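PDB 4ESY: CBS domain containing membrane protein from Sphaerobacter thermophilus, which is probably a membrane-associated regulatory protein whose C-terminal part, present here, forms a pair of CBS domains of the kind that often sense adenosine nucleotides. Local coordinates for residues B[68-71]-B[76-79]; B[114-119]-B[128-133]. All coordinates share one frame; numbering follows the deposited sequence.

The two contacts belong to different parts of one chain. Both segments of interaction 1 (68-71 with 76-79) lie between strand 61-64 and helix 83-86, and 68-71 lies within the first CBS repeat. Interaction 2 (114-119 with 128-133) lies within the second. They follow each other along the chain and sit on opposite sides of its centre. Their centres are 25 Å apart and their nearest atoms about 10 Å apart, so they do not touch. Interaction 1 is buried and aromatic, and a second protein chain packs nearby. Interaction 2 is only partly buried. A bound 1,2-ethanediol, probably from crystallisation, lies about 4 Å from the side chain of Leu-71 in interaction 1.

Interaction 1 (B[68-71]-B[76-79]); sequences SDFL and PFWI
Phe-70 and Phe-77 form a T-shaped (edge-to-face) stack in the buried stretch that follows strand 61-64, where segment 68-71 lies within the first CBS repeat. Each segment has a backbone bond of its own. Leu-71 N bonds to Ser-68 O in the first, and Ile-79 N bonds to Pro-76 O in the second. No hydrogen bond joins the two segments, so the contact between them is apolar.

The ring centroids of Phe-70 and Phe-77 are 5.1 Å apart, and the planes of these two rings stand at 85°. Phe-77 supplies the edge. Its CD1 sits 3.7 Å above the Phe-70 plane, over the ring centre, and is almost equally far from all six ring carbons. The closest pair is Phe-77 CD1 and Phe-70 CE2 at 3.9 Å. With chi1 at -180°, the ring edge of Phe-77 reaches over the face of Phe-70.

Leu-71 makes a second, smaller contact. Its CD2 methyl lies 3.8 Å from Pro-76 CA, touching the proline on its backbone side. The loop between the segments thus closes with Leu-71 against Pro-76 at its base.

A second protein chain packs on Leu-71 and Pro-76 and accepts or donates backbone hydrogen bonds at Trp-78. Within the chain, Phe-70 rests on Leu-37 and Val-40 of helix 37-46. Phe-77 packs on Met-44 and Leu-45 of that same helix, while Pro-76 meets Leu-98 of helix 92-102.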
ATOM      1  N   SER B  68       7.224  -2.905   8.056  1.00 21.38           N
ATOM      2  CA  SER B  68       8.270  -3.831   7.676  1.00 25.03           C
ATOM      3  C   SER B  68       9.521  -3.593   8.510  1.00 23.55           C
ATOM      4  O   SER B  68      10.313  -4.515   8.720  1.00 22.44           O
ATOM      5  CB  SER B  68       8.597  -3.712   6.170  1.00 29.93           C
ATOM      6  OG  SER B  68       8.950  -2.377   5.851  1.00 31.18           O
ATOM      7  N   ASP B  69       9.676  -2.370   9.016  1.00 21.87           N
ATOM      8  CA  ASP B  69      10.832  -2.065   9.859  1.00 24.01           C
ATOM      9  C   ASP B  69      10.890  -2.902  11.129  1.00 24.95           C
ATOM     10  O   ASP B  69      11.966  -3.133  11.659  1.00 23.38           O
ATOM     11  CB  ASP B  69      10.890  -0.576  10.240  1.00 22.01           C
ATOM     12  CG  ASP B  69      11.240   0.316   9.058  1.00 28.58           C
ATOM     13  OD1 ASP B  69      12.037  -0.111   8.170  1.00 29.90           O
ATOM     14  OD2 ASP B  69      10.691   1.450   9.017  1.00 30.65           O
ATOM     15  N   PHE B  70       9.733  -3.335  11.625  1.00 24.74           N
ATOM     16  CA  PHE B  70       9.698  -4.184  12.823  1.00 23.22           C
ATOM     17  C   PHE B  70      10.564  -5.433  12.601  1.00 23.58           C
ATOM     18  O   PHE B  70      11.205  -5.917  13.521  1.00 25.20           O
ATOM     19  CB  PHE B  70       8.247  -4.574  13.146  1.00 20.97           C
ATOM     20  CG  PHE B  70       7.478  -3.524  13.860  1.00 21.10           C
ATOM     21  CD1 PHE B  70       6.945  -3.791  15.117  1.00 21.71           C
ATOM     22  CD2 PHE B  70       7.290  -2.244  13.288  1.00 20.46           C
ATOM     23  CE1 PHE B  70       6.215  -2.821  15.820  1.00 20.96           C
ATOM     24  CE2 PHE B  70       6.551  -1.253  13.984  1.00 22.10           C
ATOM     25  CZ  PHE B  70       6.010  -1.550  15.243  1.00 22.90           C
ATOM     26  N   LEU B  71      10.634  -5.931  11.366  1.00 22.92           N
ATOM     27  CA  LEU B  71      11.495  -7.110  11.107  1.00 22.42           C
ATOM     28  C   LEU B  71      12.950  -6.847  11.420  1.00 24.57           C
ATOM     29  O   LEU B  71      13.696  -7.776  11.666  1.00 26.38           O
ATOM     30  CB  LEU B  71      11.398  -7.571   9.649  1.00 20.06           C
ATOM     31  CG  LEU B  71       9.972  -7.842   9.177  1.00 31.57           C
ATOM     32  CD1 LEU B  71       9.923  -8.231   7.689  1.00 31.12           C
ATOM     33  CD2 LEU B  71       9.370  -8.911  10.039  1.00 33.51           C
ATOM     34  N   PRO B  76       7.773  -9.773  13.865  1.00 24.22           N
ATOM     35  CA  PRO B  76       6.852  -9.639  12.744  1.00 23.56           C
ATOM     36  C   PRO B  76       5.701  -8.712  13.196  1.00 21.37           C
ATOM     37  O   PRO B  76       5.017  -8.982  14.190  1.00 22.55           O
ATOM     38  CB  PRO B  76       6.347 -11.079  12.540  1.00 23.38           C
ATOM     39  CG  PRO B  76       6.359 -11.668  13.938  1.00 24.36           C
ATOM     40  CD  PRO B  76       7.437 -10.921  14.733  1.00 23.67           C
ATOM     41  N   PHE B  77       5.477  -7.630  12.471  1.00 22.00           N
ATOM     42  CA  PHE B  77       4.407  -6.696  12.858  1.00 21.48           C
ATOM     43  C   PHE B  77       3.056  -7.416  13.060  1.00 21.72           C
ATOM     44  O   PHE B  77       2.226  -7.005  13.879  1.00 20.59           O
ATOM     45  CB  PHE B  77       4.293  -5.572  11.834  1.00 22.01           C
ATOM     46  CG  PHE B  77       3.219  -4.558  12.156  1.00 23.81           C
ATOM     47  CD1 PHE B  77       3.533  -3.388  12.854  1.00 23.91           C
ATOM     48  CD2 PHE B  77       1.917  -4.776  11.784  1.00 21.35           C
ATOM     49  CE1 PHE B  77       2.534  -2.439  13.152  1.00 25.73           C
ATOM     50  CE2 PHE B  77       0.902  -3.824  12.090  1.00 24.71           C
ATOM     51  CZ  PHE B  77       1.229  -2.667  12.777  1.00 25.72           C
ATOM     52  N   TRP B  78       2.859  -8.531  12.366  1.00 22.02           N
ATOM     53  CA  TRP B  78       1.551  -9.210  12.416  1.00 24.31           C
ATOM     54  C   TRP B  78       1.194  -9.691  13.817  1.00 22.97           C
ATOM     55  O   TRP B  78       0.023  -9.874  14.126  1.00 23.08           O
ATOM     56  CB  TRP B  78       1.496 -10.409  11.437  1.00 27.91           C
ATOM     57  CG  TRP B  78       0.136 -10.568  10.829  1.00 31.48           C
ATOM     58  CD1 TRP B  78      -0.669  -9.564  10.361  1.00 34.12           C
ATOM     59  CD2 TRP B  78      -0.618 -11.787  10.698  1.00 33.86           C
ATOM     60  NE1 TRP B  78      -1.861 -10.096   9.901  1.00 39.24           N
ATOM     61  CE2 TRP B  78      -1.852 -11.455  10.098  1.00 38.74           C
ATOM     62  CE3 TRP B  78      -0.358 -13.128  11.010  1.00 35.84           C
ATOM     63  CZ2 TRP B  78      -2.843 -12.418   9.818  1.00 42.50           C
ATOM     64  CZ3 TRP B  78      -1.331 -14.089  10.721  1.00 38.81           C
ATOM     65  CH2 TRP B  78      -2.556 -13.728  10.121  1.00 42.46           C
ATOM     66  N   ILE B  79       2.208  -9.887  14.659  1.00 22.88           N
ATOM     67  CA  ILE B  79       1.967 -10.292  16.028  1.00 26.59           C
ATOM     68  C   ILE B  79       1.011  -9.337  16.766  1.00 25.66           C
ATOM     69  O   ILE B  79       0.231  -9.763  17.637  1.00 26.83           O
ATOM     70  CB  ILE B  79       3.280 -10.461  16.800  1.00 29.91           C
ATOM     71  CG1 ILE B  79       3.014 -11.284  18.020  1.00 35.35           C
ATOM     72  CG2 ILE B  79       3.926  -9.095  17.200  1.00 23.99           C
ATOM     73  CD1 ILE B  79       4.256 -11.736  18.663  1.00 39.80           C
TER

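Interaction 2 (B[114-119]-B[128-133]); sequences PVVTAA and ADQMRR
Asp-129 OD1 forms a salt bridge of 2.9 Å with Arg-132 NH1 on helix 124-134, and the residue between them in sequence that follows Asp-129, Gln-130, makes the contact with Val-116, Thr-117 and Ala-118 of segment 114-119. Both segments lie within the second CBS repeat. The order of segment 114-119, helix 124-134 and strand 138-143 is consistent with a beta-alpha-beta crossover. Segment 114-119 is not a regular strand here. Even so, Ala-118 makes backbone hydrogen bonds with Pro-140 and Val-142, which ties it to strand 138-143. Ala-119 N bonds to Asp-122 OD2 in the loop before helix 124-134.

Asp-129, one residue before Gln-130, takes no part in the crossing contact. Its carboxylate is held by two arginines. Besides the bond to Arg-132, one turn on, Asp-129 OD2 pairs with Arg-16 of helix 2-17.

Gln-130 does most of the reaching. Its chain runs extended beyond CG (chi2 -179°), and this carries the carboxamide away from the helix to the loop. Gln-130 NE2 comes near both Val-116 and Thr-117 O. The distance from Gln-130 NE2 to Thr-117 O is 3.6 Å, a near approach that does not count as a hydrogen bond. Gln-130 has two deposited conformers, so this description holds for one of them.

Both methyls of Val-116 lie on one side of the amide. Val-116 CG2 is 3.9 Å from Gln-130 CD, displaced toward the nitrogen end, and Val-116 CG1 is 4.1 Å from the same carbon. Ile-139 of strand 138-143 packs on both Val-116 and Gln-130. The oxygen end of the Gln-130 amide meets the loop at a methyl: Ala-118 CB lies 4.1 Å from Gln-130 OE1.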
ATOM      1  N   PRO B 114      15.215   9.348   5.744  1.00 42.94           N
ATOM      2  CA  PRO B 114      14.679   9.633   4.401  1.00 43.85           C
ATOM      3  C   PRO B 114      15.771  10.269   3.536  1.00 45.13           C
ATOM      4  O   PRO B 114      16.454  11.196   3.982  1.00 44.69           O
ATOM      5  CB  PRO B 114      13.562  10.641   4.676  1.00 43.11           C
ATOM      6  CG  PRO B 114      14.059  11.398   5.935  1.00 43.83           C
ATOM      7  CD  PRO B 114      14.868  10.383   6.738  1.00 43.86           C
ATOM      8  N   VAL B 115      15.951   9.756   2.325  1.00 46.42           N
ATOM      9  CA  VAL B 115      16.959  10.310   1.435  1.00 49.95           C
ATOM     10  C   VAL B 115      16.498  11.673   0.932  1.00 49.61           C
ATOM     11  O   VAL B 115      17.307  12.583   0.749  1.00 53.04           O
ATOM     12  CB  VAL B 115      17.284   9.364   0.251  1.00 73.36           C
ATOM     13  CG1 VAL B 115      18.101   8.162   0.735  1.00 74.77           C
ATOM     14  CG2 VAL B 115      16.008   8.900  -0.441  1.00 70.84           C
ATOM     15  N   VAL B 116      15.192  11.834   0.727  1.00 42.66           N
ATOM     16  CA  VAL B 116      14.702  13.126   0.282  1.00 39.58           C
ATOM     17  C   VAL B 116      13.452  13.568   1.016  1.00 33.91           C
ATOM     18  O   VAL B 116      12.644  12.741   1.462  1.00 33.24           O
ATOM     19  CB  VAL B 116      14.469  13.141  -1.252  1.00 58.06           C
ATOM     20  CG1 VAL B 116      13.097  12.603  -1.590  1.00 54.30           C
ATOM     21  CG2 VAL B 116      14.651  14.552  -1.797  1.00 59.97           C
ATOM     22  N   THR B 117      13.303  14.871   1.185  1.00 32.37           N
ATOM     23  CA  THR B 117      12.049  15.383   1.712  1.00 33.99           C
ATOM     24  C   THR B 117      11.422  16.402   0.741  1.00 35.30           C
ATOM     25  O   THR B 117      12.107  16.971  -0.129  1.00 41.28           O
ATOM     26  CB  THR B 117      12.224  16.031   3.104  1.00 36.74           C
ATOM     27  OG1 THR B 117      12.932  17.266   2.960  1.00 45.60           O
ATOM     28  CG2 THR B 117      13.001  15.118   4.049  1.00 35.46           C
ATOM     29  N   ALA B 118      10.129  16.650   0.893  1.00 31.47           N
ATOM     30  CA  ALA B 118       9.460  17.687   0.105  1.00 30.91           C
ATOM     31  C   ALA B 118       8.861  18.774   1.004  1.00 32.10           C
ATOM     32  O   ALA B 118       8.706  18.573   2.225  1.00 30.86           O
ATOM     33  CB  ALA B 118       8.372  17.057  -0.767  1.00 26.63           C
ATOM     34  N   ALA B 119       8.537  19.916   0.398  1.00 33.59           N
ATOM     35  CA  ALA B 119       7.791  20.998   1.055  1.00 32.84           C
ATOM     36  C   ALA B 119       6.379  21.038   0.459  1.00 31.94           C
ATOM     37  O   ALA B 119       6.182  20.625  -0.678  1.00 30.61           O
ATOM     38  CB  ALA B 119       8.518  22.344   0.867  1.00 35.73           C
ATOM     39  N   ALA B 128       6.899  13.437  -7.891  1.00 27.84           N
ATOM     40  CA  ALA B 128       6.883  12.260  -8.778  1.00 30.51           C
ATOM     41  C   ALA B 128       8.278  12.027  -9.385  1.00 33.98           C
ATOM     42  O   ALA B 128       8.777  10.904  -9.439  1.00 35.06           O
ATOM     43  CB  ALA B 128       5.855  12.446  -9.875  1.00 30.68           C
ATOM     44  N   ASP B 129       8.912  13.110  -9.809  1.00 34.17           N
ATOM     45  CA  ASP B 129      10.254  13.027 -10.340  1.00 38.52           C
ATOM     46  C   ASP B 129      11.251  12.545  -9.310  1.00 38.86           C
ATOM     47  O   ASP B 129      12.131  11.759  -9.627  1.00 42.55           O
ATOM     48  CB  ASP B 129      10.666  14.384 -10.904  1.00 44.45           C
ATOM     49  CG  ASP B 129       9.893  14.733 -12.167  1.00 47.29           C
ATOM     50  OD1 ASP B 129       9.195  13.818 -12.690  1.00 45.64           O
ATOM     51  OD2 ASP B 129       9.977  15.902 -12.625  1.00 49.27           O
ATOM     52  N   GLN B 130      11.095  13.027  -8.077  0.53 37.21           N
ATOM     53  CA  GLN B 130      11.906  12.581  -6.951  0.53 39.16           C
ATOM     54  C   GLN B 130      11.763  11.073  -6.742  0.53 39.96           C
ATOM     55  O   GLN B 130      12.756  10.373  -6.558  0.53 41.75           O
ATOM     56  CB  GLN B 130      11.512  13.332  -5.664  0.53 37.59           C
ATOM     57  CG  GLN B 130      12.112  14.741  -5.517  0.53 38.50           C
ATOM     58  CD  GLN B 130      11.695  15.423  -4.215  0.53 36.31           C
ATOM     59  OE1 GLN B 130      10.564  15.271  -3.758  0.53 33.69           O
ATOM     60  NE2 GLN B 130      12.606  16.183  -3.623  0.53 37.14           N
HETATM   61  N   MSE B 131      10.521  10.589  -6.771  1.00 40.36           N
HETATM   62  CA  MSE B 131      10.223   9.153  -6.552  1.00 45.05           C
HETATM   63  C   MSE B 131      11.068   8.285  -7.467  1.00 52.11           C
HETATM   64  O   MSE B 131      11.887   7.501  -7.006  1.00 54.99           O
HETATM   65  CB  MSE B 131       8.758   8.800  -6.832  1.00 43.32           C
HETATM   66  CG  MSE B 131       7.777   9.091  -5.738  1.00 41.47           C
HETATM   67 SE   MSE B 131       7.683   7.981  -4.126  0.86 47.85          SE
HETATM   68  CE  MSE B 131       6.403   9.142  -3.230  1.00 36.62           C
ATOM     69  N   ARG B 132      10.860   8.450  -8.766  1.00 57.61           N
ATOM     70  CA  ARG B 132      11.557   7.668  -9.781  1.00 66.81           C
ATOM     71  C   ARG B 132      13.077   7.816  -9.720  1.00 67.88           C
ATOM     72  O   ARG B 132      13.793   6.820  -9.793  1.00 72.71           O
ATOM     73  CB  ARG B 132      11.082   8.053 -11.186  1.00 73.71           C
ATOM     74  CG  ARG B 132       9.599   8.335 -11.316  1.00 76.89           C
ATOM     75  CD  ARG B 132       9.250   8.642 -12.774  1.00 84.38           C
ATOM     76  NE  ARG B 132       8.263   9.714 -12.914  1.00 85.39           N
ATOM     77  CZ  ARG B 132       8.465  10.817 -13.629  1.00 88.23           C
ATOM     78  NH1 ARG B 132       7.516  11.748 -13.700  1.00 86.71           N
ATOM     79  NH2 ARG B 132       9.620  10.985 -14.272  1.00 91.62           N
ATOM     80  N   ARG B 133      13.559   9.053  -9.606  1.00 64.82           N
ATOM     81  CA  ARG B 133      14.995   9.342  -9.655  1.00 67.81           C
ATOM     82  C   ARG B 133      15.763   8.658  -8.542  1.00 68.46           C
ATOM     83  O   ARG B 133      16.883   8.207  -8.745  1.00 74.44           O
ATOM     84  CB  ARG B 133      15.253  10.845  -9.610  1.00 67.79           C
ATOM     85  CG  ARG B 133      16.706  11.254  -9.422  1.00 73.87           C
ATOM     86  CD  ARG B 133      16.900  12.745  -9.733  1.00 76.09           C
ATOM     87  NE  ARG B 133      15.837  13.560  -9.135  1.00 74.36           N
ATOM     88  CZ  ARG B 133      14.872  14.184  -9.819  1.00 72.86           C
ATOM     89  NH1 ARG B 133      14.832  14.111 -11.150  1.00 74.67           N
ATOM     90  NH2 ARG B 133      13.947  14.890  -9.168  1.00 68.16           N
TER